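Local atomic coordinates of glycoside hydrolase family 81 (Clostridium thermocellum, PDB entry 6FOP), a protein that degrades beta-1,3-glucans, probably including laminarin, for the cellulosome of this bacterium. Residues F391-D394 with T399-G402; I451-N456 with T462-L467; R468-Y473 with N499-I504. One frame throughout, in Å; residues are numbered along the deposited sequence.

Contact 1. Residues F391-D394 with T399-G402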
ATOM      1  N   PHE A 391     -12.917  13.320  15.969  1.00 16.04           N
ATOM      2  CA  PHE A 391     -11.668  12.554  15.969  1.00 16.20           C
ATOM      3  C   PHE A 391     -11.040  12.543  17.350  1.00 17.38           C
ATOM      4  O   PHE A 391     -10.942  13.580  18.001  1.00 18.03           O
ATOM      5  CB  PHE A 391     -10.670  13.081  14.910  1.00 16.90           C
ATOM      6  CG  PHE A 391     -11.075  12.717  13.491  1.00 16.10           C
ATOM      7  CD1 PHE A 391     -10.811  11.456  12.978  1.00 16.99           C
ATOM      8  CD2 PHE A 391     -11.794  13.605  12.704  1.00 17.17           C
ATOM      9  CE1 PHE A 391     -11.219  11.099  11.710  1.00 16.53           C
ATOM     10  CE2 PHE A 391     -12.198  13.250  11.434  1.00 17.40           C
ATOM     11  CZ  PHE A 391     -11.939  11.991  10.947  1.00 16.21           C
ATOM     12  N   TYR A 392     -10.604  11.347  17.754  1.00 17.16           N
ATOM     13  CA  TYR A 392      -9.944  11.074  19.024  1.00 17.72           C
ATOM     14  C   TYR A 392      -8.504  10.673  18.756  1.00 17.50           C
ATOM     15  O   TYR A 392      -8.248   9.885  17.851  1.00 17.72           O
ATOM     16  CB  TYR A 392     -10.692   9.897  19.689  1.00 18.81           C
ATOM     17  CG  TYR A 392     -10.010   9.287  20.882  1.00 18.73           C
ATOM     18  CD1 TYR A 392     -10.186   9.813  22.141  1.00 19.20           C
ATOM     19  CD2 TYR A 392      -9.222   8.145  20.749  1.00 19.08           C
ATOM     20  CE1 TYR A 392      -9.567   9.255  23.240  1.00 18.79           C
ATOM     21  CE2 TYR A 392      -8.601   7.573  21.843  1.00 20.39           C
ATOM     22  CZ  TYR A 392      -8.787   8.122  23.093  1.00 19.99           C
ATOM     23  OH  TYR A 392      -8.188   7.572  24.207  1.00 21.35           O
ATOM     24  N   TYR A 393      -7.571  11.171  19.565  1.00 16.99           N
ATOM     25  CA  TYR A 393      -6.165  10.778  19.430  1.00 17.72           C
ATOM     26  C   TYR A 393      -5.820   9.776  20.524  1.00 18.35           C
ATOM     27  O   TYR A 393      -5.955  10.076  21.729  1.00 19.31           O
ATOM     28  CB  TYR A 393      -5.252  11.985  19.550  1.00 17.33           C
ATOM     29  CG  TYR A 393      -3.797  11.633  19.358  1.00 17.43           C
ATOM     30  CD1 TYR A 393      -3.267  11.381  18.100  1.00 17.57           C
ATOM     31  CD2 TYR A 393      -2.932  11.581  20.422  1.00 17.51           C
ATOM     32  CE1 TYR A 393      -1.940  11.041  17.932  1.00 18.21           C
ATOM     33  CE2 TYR A 393      -1.616  11.234  20.254  1.00 17.98           C
ATOM     34  CZ  TYR A 393      -1.112  10.976  19.010  1.00 17.54           C
ATOM     35  OH  TYR A 393       0.232  10.667  18.903  1.00 19.37           O
ATOM     36  N   ASP A 394      -5.435   8.570  20.096  1.00 18.09           N
ATOM     37  CA  ASP A 394      -4.911   7.549  20.991  1.00 17.26           C
ATOM     38  C   ASP A 394      -3.411   7.778  21.140  1.00 17.85           C
ATOM     39  O   ASP A 394      -2.693   7.730  20.150  1.00 17.58           O
ATOM     40  CB  ASP A 394      -5.221   6.169  20.417  1.00 18.01           C
ATOM     41  CG  ASP A 394      -4.673   5.031  21.275  1.00 19.12           C
ATOM     42  OD1 ASP A 394      -3.442   4.894  21.398  1.00 21.21           O
ATOM     43  OD2 ASP A 394      -5.483   4.282  21.838  1.00 21.25           O
ATOM     44  N   THR A 399      -2.385   7.506  17.050  1.00 15.77           N
ATOM     45  CA  THR A 399      -3.294   7.392  15.905  1.00 15.63           C
ATOM     46  C   THR A 399      -4.516   8.243  16.142  1.00 15.97           C
ATOM     47  O   THR A 399      -4.957   8.391  17.288  1.00 16.69           O
ATOM     48  CB  THR A 399      -3.670   5.897  15.617  1.00 16.28           C
ATOM     49  OG1 THR A 399      -4.533   5.812  14.469  1.00 16.05           O
ATOM     50  CG2 THR A 399      -4.372   5.256  16.781  1.00 17.13           C
ATOM     51  N   LEU A 400      -5.073   8.764  15.049  1.00 15.61           N
ATOM     52  CA  LEU A 400      -6.354   9.474  15.067  1.00 16.73           C
ATOM     53  C   LEU A 400      -7.466   8.532  14.623  1.00 16.32           C
ATOM     54  O   LEU A 400      -7.384   7.976  13.526  1.00 16.41           O
ATOM     55  CB  LEU A 400      -6.264  10.664  14.112  1.00 20.12           C
ATOM     56  CG  LEU A 400      -7.162  11.832  14.382  1.00 22.99           C
ATOM     57  CD1 LEU A 400      -6.752  12.581  15.675  1.00 21.32           C
ATOM     58  CD2 LEU A 400      -7.192  12.753  13.160  1.00 25.56           C
ATOM     59  N   ILE A 401      -8.486   8.391  15.469  1.00 15.79           N
ATOM     60  CA  ILE A 401      -9.606   7.483  15.243  1.00 16.75           C
ATOM     61  C   ILE A 401     -10.864   8.327  15.182  1.00 15.96           C
ATOM     62  O   ILE A 401     -11.154   9.091  16.098  1.00 17.46           O
ATOM     63  CB  ILE A 401      -9.741   6.436  16.379  1.00 16.75           C
ATOM     64  CG1 ILE A 401      -8.429   5.620  16.524  1.00 18.33           C
ATOM     65  CG2 ILE A 401     -10.960   5.542  16.166  1.00 18.15           C
ATOM     66  CD1 ILE A 401      -8.355   4.842  17.818  1.00 18.75           C
ATOM     67  N   GLY A 402     -11.634   8.171  14.115  1.00 15.01           N
ATOM     68  CA  GLY A 402     -12.923   8.843  14.030  1.00 16.33           C
ATOM     69  C   GLY A 402     -14.027   8.014  14.660  1.00 14.98           C
ATOM     70  O   GLY A 402     -14.057   6.775  14.503  1.00 15.10           O
TER
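Tyr392 pairs with Ile401, and Asp394 with Thr399, as the hydrogen-bonded pairs of two antiparallel strands; the axes of these short segments come within 4.5 Å, with 147° between their N-to-C directions. The first pair is bonded in both directions: Tyr392 N reaches Ile401 O at 2.9 Å, and Ile401 N reaches Tyr392 O at 2.8 Å. Both bonds are nearly straight. The second pair, next to the turn, is more bent. Tyr393 with Leu400, between these two, and Phe391 with Gly402, at the far end from the turn, are the non-hydrogen-bonded pairs.

Phe391, Tyr393 and Leu400 put their side chains on one face. The Phe391 ring leans across the partner strand, with CD1 3.5 Å from Gly402 CA. It can come this close to the backbone because glycine has no side chain. Leu400 crosses Phe391 at about a right angle. Its CG lies 3.8 Å from Phe391 CB, while its CD2 reaches the start of the ring. Tyr393 has CG anti to its backbone N (chi1 -178°), and the ring runs out beside Thr399, with CD1 3.5 Å from Thr399 O. Its hydroxyl is bonded to Arg463 O.

Tyr392, Asp394, Thr399 and Ile401 point to the other face. Thr399 CG2 packs on Asp394 CB at 3.8 Å. Thr399 OG1 is turned to Asp453 OD1, while Asp394 OD1 accepts from Trp397 N and so ties down the turn itself.

Leu450 of helix 440-455 packs on Phe391 and Leu400, and Tyr420 of helix 416-433 meets the Phe391 ring edge-to-face. The arrangement is a beta hairpin with a four-residue turn, which in the chain lies between helices 362-379 and 416-433 of a domain whose clan is known for (alpha/alpha)6 barrels.

Contact 2. Residues I451-N456 with T462-L467. With CA (calcium ion), chain B.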
ATOM      1  N   ILE A 451      -4.091  13.253   6.953  1.00 13.80           N
ATOM      2  CA  ILE A 451      -3.004  12.831   6.072  1.00 13.61           C
ATOM      3  C   ILE A 451      -1.877  12.176   6.895  1.00 14.22           C
ATOM      4  O   ILE A 451      -1.386  11.099   6.529  1.00 14.30           O
ATOM      5  CB  ILE A 451      -2.433  13.985   5.218  1.00 13.79           C
ATOM      6  CG1 ILE A 451      -3.547  14.591   4.339  1.00 14.70           C
ATOM      7  CG2 ILE A 451      -1.249  13.489   4.364  1.00 15.30           C
ATOM      8  CD1 ILE A 451      -3.109  15.785   3.523  1.00 16.06           C
ATOM      9  N   LYS A 452      -1.502  12.806   8.004  1.00 14.29           N
ATOM     10  CA  LYS A 452      -0.441  12.279   8.849  1.00 14.01           C
ATOM     11  C   LYS A 452      -0.825  10.972   9.496  1.00 13.85           C
ATOM     12  O   LYS A 452       0.045  10.102   9.677  1.00 14.83           O
ATOM     13  CB  LYS A 452       0.045  13.292   9.904  1.00 15.67           C
ATOM     14  CG  LYS A 452       0.834  14.425   9.317  1.00 17.58           C
ATOM     15  CD  LYS A 452       1.185  15.460  10.375  1.00 20.03           C
ATOM     16  CE  LYS A 452       2.279  16.394   9.899  1.00 21.47           C
ATOM     17  NZ  LYS A 452       3.609  15.751   9.980  1.00 22.66           N
ATOM     18  N   ASP A 453      -2.084  10.771   9.871  1.00 14.41           N
ATOM     19  CA  ASP A 453      -2.434   9.489  10.431  1.00 14.21           C
ATOM     20  C   ASP A 453      -2.170   8.346   9.439  1.00 14.03           C
ATOM     21  O   ASP A 453      -1.662   7.302   9.840  1.00 15.31           O
ATOM     22  CB  ASP A 453      -3.890   9.434  10.897  1.00 14.59           C
ATOM     23  CG  ASP A 453      -4.234   8.096  11.526  1.00 14.89           C
ATOM     24  OD1 ASP A 453      -3.762   7.824  12.671  1.00 15.49           O
ATOM     25  OD2 ASP A 453      -4.943   7.309  10.867  1.00 14.84           O
ATOM     26  N   ILE A 454      -2.501   8.536   8.150  1.00 13.30           N
ATOM     27  CA  ILE A 454      -2.390   7.443   7.188  1.00 12.94           C
ATOM     28  C   ILE A 454      -1.089   7.414   6.408  1.00 12.28           C
ATOM     29  O   ILE A 454      -0.706   6.351   5.918  1.00 13.01           O
ATOM     30  CB  ILE A 454      -3.574   7.420   6.211  1.00 12.82           C
ATOM     31  CG1 ILE A 454      -3.600   8.643   5.260  1.00 13.07           C
ATOM     32  CG2 ILE A 454      -4.869   7.273   7.014  1.00 14.48           C
ATOM     33  CD1 ILE A 454      -4.708   8.573   4.216  1.00 13.22           C
ATOM     34  N   ALA A 455      -0.392   8.544   6.350  1.00 12.99           N
ATOM     35  CA  ALA A 455       0.716   8.765   5.418  1.00 12.70           C
ATOM     36  C   ALA A 455       1.651   9.887   5.903  1.00 13.51           C
ATOM     37  O   ALA A 455       2.079  10.718   5.131  1.00 14.30           O
ATOM     38  CB  ALA A 455       0.193   9.044   4.020  1.00 14.65           C
ATOM     39  N   ASN A 456       2.022   9.840   7.186  1.00 13.76           N
ATOM     40  CA  ASN A 456       2.948  10.840   7.718  1.00 14.12           C
ATOM     41  C   ASN A 456       4.298  10.722   6.966  1.00 13.94           C
ATOM     42  O   ASN A 456       4.875   9.632   6.876  1.00 14.63           O
ATOM     43  CB  ASN A 456       3.157  10.667   9.214  1.00 15.36           C
ATOM     44  CG  ASN A 456       4.039  11.739   9.816  1.00 16.72           C
ATOM     45  OD1 ASN A 456       4.225  12.825   9.254  1.00 16.64           O
ATOM     46  ND2 ASN A 456       4.648  11.408  10.944  1.00 19.36           N
ATOM     47  N   THR A 462       6.649  12.848  15.828  1.00 22.92           N
ATOM     48  CA  THR A 462       6.471  11.606  16.575  1.00 25.17           C
ATOM     49  C   THR A 462       5.030  11.279  16.935  1.00 20.92           C
ATOM     50  O   THR A 462       4.767  10.240  17.548  1.00 20.67           O
ATOM     51  CB  THR A 462       7.288  11.644  17.894  1.00 28.84           C
ATOM     52  OG1 THR A 462       6.815  12.725  18.716  1.00 33.41           O
ATOM     53  CG2 THR A 462       8.753  11.837  17.619  1.00 33.45           C
ATOM     54  N   ARG A 463       4.081  12.129  16.534  1.00 18.49           N
ATOM     55  CA  ARG A 463       2.678  11.887  16.875  1.00 17.45           C
ATOM     56  C   ARG A 463       2.061  10.758  16.059  1.00 15.82           C
ATOM     57  O   ARG A 463       1.077  10.164  16.478  1.00 17.49           O
ATOM     58  CB  ARG A 463       1.854  13.157  16.642  1.00 18.88           C
ATOM     59  CG  ARG A 463       2.259  14.333  17.519  1.00 20.30           C
ATOM     60  CD  ARG A 463       1.527  15.613  17.123  1.00 23.19           C
ATOM     61  NE  ARG A 463       1.849  15.970  15.738  1.00 22.52           N
ATOM     62  CZ  ARG A 463       1.254  16.917  15.022  1.00 23.82           C
ATOM     63  NH1 ARG A 463       0.286  17.660  15.550  1.00 25.06           N
ATOM     64  NH2 ARG A 463       1.635  17.108  13.768  1.00 25.58           N
ATOM     65  N   PHE A 464       2.634  10.488  14.887  1.00 15.56           N
ATOM     66  CA  PHE A 464       2.140   9.469  13.962  1.00 15.93           C
ATOM     67  C   PHE A 464       3.343   8.741  13.393  1.00 15.73           C
ATOM     68  O   PHE A 464       4.372   9.364  13.171  1.00 16.83           O
ATOM     69  CB  PHE A 464       1.341  10.110  12.806  1.00 16.51           C
ATOM     70  CG  PHE A 464       0.174  10.952  13.272  1.00 16.70           C
ATOM     71  CD1 PHE A 464      -1.010  10.362  13.654  1.00 16.89           C
ATOM     72  CD2 PHE A 464       0.312  12.323  13.414  1.00 17.03           C
ATOM     73  CE1 PHE A 464      -2.059  11.121  14.121  1.00 17.88           C
ATOM     74  CE2 PHE A 464      -0.733  13.092  13.884  1.00 18.96           C
ATOM     75  CZ  PHE A 464      -1.921  12.490  14.235  1.00 18.21           C
ATOM     76  N   PRO A 465       3.203   7.435  13.118  1.00 15.25           N
ATOM     77  CA  PRO A 465       4.331   6.711  12.569  1.00 14.63           C
ATOM     78  C   PRO A 465       4.546   7.075  11.099  1.00 14.65           C
ATOM     79  O   PRO A 465       3.648   7.650  10.453  1.00 15.69           O
ATOM     80  CB  PRO A 465       3.920   5.257  12.747  1.00 15.96           C
ATOM     81  CG  PRO A 465       2.430   5.280  12.582  1.00 15.96           C
ATOM     82  CD  PRO A 465       1.989   6.603  13.173  1.00 16.34           C
ATOM     83  N   PHE A 466       5.707   6.762  10.562  1.00 14.66           N
ATOM     84  CA  PHE A 466       6.045   7.067   9.175  1.00 14.67           C
ATOM     85  C   PHE A 466       5.242   6.182   8.232  1.00 13.99           C
ATOM     86  O   PHE A 466       5.281   4.961   8.347  1.00 14.03           O
ATOM     87  CB  PHE A 466       7.538   6.851   8.952  1.00 14.84           C
ATOM     88  CG  PHE A 466       8.026   7.249   7.591  1.00 14.80           C
ATOM     89  CD1 PHE A 466       8.139   8.583   7.238  1.00 15.67           C
ATOM     90  CD2 PHE A 466       8.461   6.293   6.698  1.00 13.83           C
ATOM     91  CE1 PHE A 466       8.610   8.922   5.992  1.00 15.96           C
ATOM     92  CE2 PHE A 466       8.949   6.637   5.454  1.00 14.86           C
ATOM     93  CZ  PHE A 466       9.023   7.954   5.113  1.00 16.23           C
ATOM     94  N   LEU A 467       4.488   6.795   7.327  1.00 12.95           N
ATOM     95  CA  LEU A 467       3.748   6.080   6.278  1.00 12.91           C
ATOM     96  C   LEU A 467       2.987   4.867   6.779  1.00 12.65           C
ATOM     97  O   LEU A 467       3.270   3.709   6.390  1.00 13.08           O
ATOM     98  CB  LEU A 467       4.687   5.703   5.122  1.00 12.98           C
ATOM     99  CG  LEU A 467       5.410   6.803   4.364  1.00 14.00           C
ATOM    100  CD1 LEU A 467       6.229   6.199   3.233  1.00 14.60           C
ATOM    101  CD2 LEU A 467       4.439   7.873   3.838  1.00 14.27           C
TER
HETATM  102 CA    CA B 801       3.654   1.416   6.421  1.00 13.06          CA
HETATM  103  O   HOH W   1       1.336   7.578   8.995  1.00 14.08           O
HETATM  104  O   HOH W   2       5.700   2.512   6.989  1.00 14.33           O
HETATM  105  O   HOH W   3       5.248  -0.399   6.119  1.00 12.88           O
HETATM  106  O   HOH W   4       2.345  -0.463   5.621  1.00 12.77           O
HETATM  107  O   HOH W   5       3.645   0.784   8.716  1.00 13.50           O
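Asn456 and Phe464 anchor a returning loop to the C-terminal part of helix 440-455, in a buried contact between helix end and loop. Asn456 bonds the loop directly at two points. Its backbone O accepts from Leu467 N at 2.9 Å, in the carbonyl plane and on a lone pair. Its ND2 gives a bond of 3.0 Å to Phe464 O, which it meets from above the carbonyl plane. Asn456 CG is anti to the backbone N (chi1 -176°), which carries the amide out alongside the loop. The amide OD1 takes Lys452 NZ and Asp458 N, so both ends of the amide are held.

The helix is one of those expected to form the (alpha/alpha)6 barrel of this clan. The Phe464 ring lies against its backbone: Asp453 N sits 3.9 Å above one face, toward the rim, and Lys452 CB is 3.7 Å from Phe464 CD2. A water accepts from Asn456 N and also lies 2.7 Å from Pro465 O.

Lys452 CD packs 3.8 Å from Arg463 NH2. Both cations form salt bridges to Asp461 OD2, which probably offsets their mutual charge. At the loop's end Leu467 O binds a calcium ion at 2.3 Å.

Contact 3. Residues R468-Y473 with N499-I504. With CA (calcium ion), chain B.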
ATOM      1  N   ARG A 468       1.988   5.116   7.614  1.00 12.06           N
ATOM      2  CA  ARG A 468       1.261   4.012   8.226  1.00 12.79           C
ATOM      3  C   ARG A 468       0.810   2.939   7.254  1.00 12.09           C
ATOM      4  O   ARG A 468       1.341   1.813   7.246  1.00 12.80           O
ATOM      5  CB  ARG A 468       0.075   4.484   9.075  1.00 13.62           C
ATOM      6  CG  ARG A 468      -0.581   3.366   9.869  1.00 14.15           C
ATOM      7  CD  ARG A 468      -1.928   3.739  10.454  1.00 13.90           C
ATOM      8  NE  ARG A 468      -1.836   4.948  11.259  1.00 13.71           N
ATOM      9  CZ  ARG A 468      -1.409   5.003  12.521  1.00 14.43           C
ATOM     10  NH1 ARG A 468      -1.017   3.906  13.186  1.00 15.18           N
ATOM     11  NH2 ARG A 468      -1.325   6.175  13.129  1.00 14.36           N
ATOM     12  N   ASN A 469      -0.187   3.240   6.409  1.00 12.43           N
ATOM     13  CA  ASN A 469      -0.764   2.159   5.610  1.00 12.73           C
ATOM     14  C   ASN A 469       0.101   1.673   4.447  1.00 12.14           C
ATOM     15  O   ASN A 469       0.025   0.490   4.075  1.00 13.36           O
ATOM     16  CB  ASN A 469      -2.158   2.511   5.151  1.00 13.26           C
ATOM     17  CG  ASN A 469      -3.107   2.605   6.318  1.00 13.47           C
ATOM     18  OD1 ASN A 469      -3.263   3.698   6.888  1.00 15.69           O
ATOM     19  ND2 ASN A 469      -3.702   1.502   6.717  1.00 13.97           N
ATOM     20  N   PHE A 470       0.962   2.537   3.913  1.00 12.23           N
ATOM     21  CA  PHE A 470       1.751   2.186   2.746  1.00 12.26           C
ATOM     22  C   PHE A 470       2.965   1.369   3.156  1.00 12.12           C
ATOM     23  O   PHE A 470       3.647   1.756   4.119  1.00 12.15           O
ATOM     24  CB  PHE A 470       2.195   3.422   1.997  1.00 12.29           C
ATOM     25  CG  PHE A 470       2.769   3.127   0.642  1.00 11.97           C
ATOM     26  CD1 PHE A 470       1.931   2.669  -0.389  1.00 12.16           C
ATOM     27  CD2 PHE A 470       4.092   3.348   0.356  1.00 13.01           C
ATOM     28  CE1 PHE A 470       2.441   2.406  -1.651  1.00 13.31           C
ATOM     29  CE2 PHE A 470       4.593   3.100  -0.911  1.00 13.62           C
ATOM     30  CZ  PHE A 470       3.760   2.626  -1.914  1.00 13.27           C
ATOM     31  N   ASP A 471       3.282   0.309   2.411  1.00 11.99           N
ATOM     32  CA  ASP A 471       4.510  -0.511   2.599  1.00 11.76           C
ATOM     33  C   ASP A 471       5.457  -0.091   1.460  1.00 11.51           C
ATOM     34  O   ASP A 471       5.216  -0.404   0.289  1.00 12.60           O
ATOM     35  CB  ASP A 471       4.146  -1.975   2.489  1.00 12.26           C
ATOM     36  CG  ASP A 471       5.331  -2.925   2.659  1.00 13.40           C
ATOM     37  OD1 ASP A 471       6.449  -2.549   2.240  1.00 12.56           O
ATOM     38  OD2 ASP A 471       5.069  -4.074   3.109  1.00 13.07           O
ATOM     39  N   PRO A 472       6.526   0.633   1.790  1.00 12.27           N
ATOM     40  CA  PRO A 472       7.399   1.144   0.725  1.00 12.50           C
ATOM     41  C   PRO A 472       8.053   0.089  -0.158  1.00 12.76           C
ATOM     42  O   PRO A 472       8.423   0.376  -1.307  1.00 13.38           O
ATOM     43  CB  PRO A 472       8.450   1.966   1.474  1.00 15.10           C
ATOM     44  CG  PRO A 472       7.874   2.221   2.807  1.00 16.66           C
ATOM     45  CD  PRO A 472       6.951   1.107   3.124  1.00 13.96           C
ATOM     46  N   TYR A 473       8.254  -1.106   0.390  1.00 12.35           N
ATOM     47  CA  TYR A 473       8.990  -2.132  -0.334  1.00 12.61           C
ATOM     48  C   TYR A 473       8.071  -3.031  -1.163  1.00 11.62           C
ATOM     49  O   TYR A 473       8.384  -3.348  -2.312  1.00 12.63           O
ATOM     50  CB  TYR A 473       9.975  -2.924   0.556  1.00 12.39           C
ATOM     51  CG  TYR A 473      11.215  -3.389  -0.171  1.00 12.23           C
ATOM     52  CD1 TYR A 473      11.252  -4.637  -0.794  1.00 11.98           C
ATOM     53  CD2 TYR A 473      12.355  -2.611  -0.176  1.00 12.37           C
ATOM     54  CE1 TYR A 473      12.382  -5.060  -1.446  1.00 12.45           C
ATOM     55  CE2 TYR A 473      13.500  -3.046  -0.833  1.00 12.74           C
ATOM     56  CZ  TYR A 473      13.526  -4.297  -1.432  1.00 12.41           C
ATOM     57  OH  TYR A 473      14.669  -4.734  -2.090  1.00 14.04           O
ATOM     58  N   ASN A 499      -7.515   5.962  -3.916  1.00 11.39           N
ATOM     59  CA  ASN A 499      -8.383   7.115  -3.689  1.00 12.11           C
ATOM     60  C   ASN A 499      -7.767   8.064  -2.671  1.00 11.98           C
ATOM     61  O   ASN A 499      -7.818   9.299  -2.837  1.00 12.19           O
ATOM     62  CB  ASN A 499      -9.732   6.638  -3.187  1.00 11.87           C
ATOM     63  CG  ASN A 499     -10.738   7.759  -3.002  1.00 12.33           C
ATOM     64  OD1 ASN A 499     -10.961   8.577  -3.907  1.00 13.67           O
ATOM     65  ND2 ASN A 499     -11.373   7.782  -1.845  1.00 12.27           N
ATOM     66  N   ALA A 500      -7.200   7.520  -1.585  1.00 11.32           N
ATOM     67  CA  ALA A 500      -6.545   8.397  -0.608  1.00 12.22           C
ATOM     68  C   ALA A 500      -5.351   9.107  -1.232  1.00 11.99           C
ATOM     69  O   ALA A 500      -5.117  10.297  -1.005  1.00 12.45           O
ATOM     70  CB  ALA A 500      -6.111   7.615   0.610  1.00 12.60           C
ATOM     71  N   TRP A 501      -4.575   8.387  -2.025  1.00 11.29           N
ATOM     72  CA  TRP A 501      -3.367   8.954  -2.580  1.00 11.92           C
ATOM     73  C   TRP A 501      -3.642  10.044  -3.593  1.00 12.04           C
ATOM     74  O   TRP A 501      -3.012  11.122  -3.548  1.00 12.44           O
ATOM     75  CB  TRP A 501      -2.464   7.876  -3.159  1.00 12.15           C
ATOM     76  CG  TRP A 501      -2.145   6.733  -2.247  1.00 11.59           C
ATOM     77  CD1 TRP A 501      -1.826   5.491  -2.661  1.00 12.31           C
ATOM     78  CD2 TRP A 501      -2.152   6.678  -0.792  1.00 11.99           C
ATOM     79  NE1 TRP A 501      -1.563   4.678  -1.588  1.00 12.78           N
ATOM     80  CE2 TRP A 501      -1.772   5.363  -0.428  1.00 12.61           C
ATOM     81  CE3 TRP A 501      -2.436   7.591   0.226  1.00 12.24           C
ATOM     82  CZ2 TRP A 501      -1.665   4.954   0.903  1.00 13.04           C
ATOM     83  CZ3 TRP A 501      -2.322   7.179   1.559  1.00 12.33           C
ATOM     84  CH2 TRP A 501      -1.932   5.876   1.881  1.00 12.71           C
ATOM     85  N   GLN A 502      -4.626   9.817  -4.462  1.00 12.09           N
ATOM     86  CA  GLN A 502      -5.021  10.889  -5.409  1.00 12.47           C
ATOM     87  C   GLN A 502      -5.538  12.116  -4.687  1.00 11.43           C
ATOM     88  O   GLN A 502      -5.274  13.238  -5.094  1.00 12.26           O
ATOM     89  CB  GLN A 502      -5.978  10.378  -6.490  1.00 12.61           C
ATOM     90  CG  GLN A 502      -7.389  10.016  -6.022  1.00 12.85           C
ATOM     91  CD  GLN A 502      -8.368  11.156  -6.085  1.00 12.66           C
ATOM     92  OE1 GLN A 502      -8.253  12.059  -6.909  1.00 14.41           O
ATOM     93  NE2 GLN A 502      -9.379  11.079  -5.230  1.00 13.59           N
ATOM     94  N   ALA A 503      -6.287  11.898  -3.611  1.00 11.01           N
ATOM     95  CA  ALA A 503      -6.770  13.026  -2.833  1.00 12.65           C
ATOM     96  C   ALA A 503      -5.620  13.839  -2.246  1.00 12.86           C
ATOM     97  O   ALA A 503      -5.707  15.064  -2.175  1.00 13.62           O
ATOM     98  CB  ALA A 503      -7.696  12.552  -1.720  1.00 12.49           C
ATOM     99  N   ILE A 504      -4.557  13.159  -1.782  1.00 12.24           N
ATOM    100  CA  ILE A 504      -3.365  13.846  -1.274  1.00 12.48           C
ATOM    101  C   ILE A 504      -2.688  14.679  -2.369  1.00 12.59           C
ATOM    102  O   ILE A 504      -2.270  15.827  -2.134  1.00 13.25           O
ATOM    103  CB  ILE A 504      -2.405  12.839  -0.625  1.00 12.71           C
ATOM    104  CG1 ILE A 504      -3.021  12.295   0.668  1.00 13.06           C
ATOM    105  CG2 ILE A 504      -1.084  13.501  -0.291  1.00 13.94           C
ATOM    106  CD1 ILE A 504      -2.216  11.208   1.332  1.00 14.36           C
TER
HETATM  107 CA    CA B 801       3.654   1.416   6.421  1.00 13.06          CA
HETATM  108  O   HOH W   4       2.345  -0.463   5.621  1.00 12.77           O
HETATM  109  O   HOH W   3       5.248  -0.399   6.119  1.00 12.88           O
HETATM  110  O   HOH W   5       3.645   0.784   8.716  1.00 13.50           O
HETATM  111  O   HOH W   2       5.700   2.512   6.989  1.00 14.33           O
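Phe470, which meets Trp501 across this contact, binds a calcium ion through its backbone O at 2.3 Å. Arg468 O binds the same ion at 2.5 Å. Leu467 O and four waters bring the ligands to seven. All the protein ligands are backbone carbonyls, so it is the path of the chain that shapes the site. One of the waters also gives a weak bond of 2.9 Å to Asn469 O.

The contact itself is small and rests on two aromatic side chains. Phe470 CG is anti to the backbone N (chi1 -168°), and the side chain leaves the backbone toward helix 494-511, while the carbonyl serves the metal. Phe470 CD1 comes to 4.2 Å from Trp501 NE1, and Phe470 CB lies 4.3 Å from Trp501 CZ2. The ring planes stand at 87° and the approach is oblique. The indole N-H is bonded to Glu527 OE1, which probably limits how the indole can turn.

Beyond the metal, Asp471 OD1 accepts from Tyr473 N at 3.0 Å in an Asx turn. OD1 thus holds the turn after the strand, and OD2 reaches Trp478 NE1, just past the partner strand.

The short strand 470-471 pairs with strand 476-477. Leu523 of helix 514-534 touches both Phe470 and Trp501. Phe470 is thus set against helices 494-511 and 514-534, and Asn469 touches Ile454 of helix 440-455.

The three contacts follow one another in series; none nests in or crosses another. Contact 1 closes the four-residue turn 395-398. Helix 416-433 comes next, and then helix 440-455 leads into contact 2, which closes the short loop 457-461. The chain goes straight on from Leu467 to Arg468, so contacts 2 and 3 share the calcium ion and its waters. Contact 3 closes the longer connection 474-498, which carries two short strands and the start of helix 494-511. Asp453 OD1 joins all three regions: it accepts from Leu400 N and forms a salt bridge with Arg468 NH2. Ile454 O is also probably bonded to Asn469 N, and Ile454 CD1 packs on Trp501.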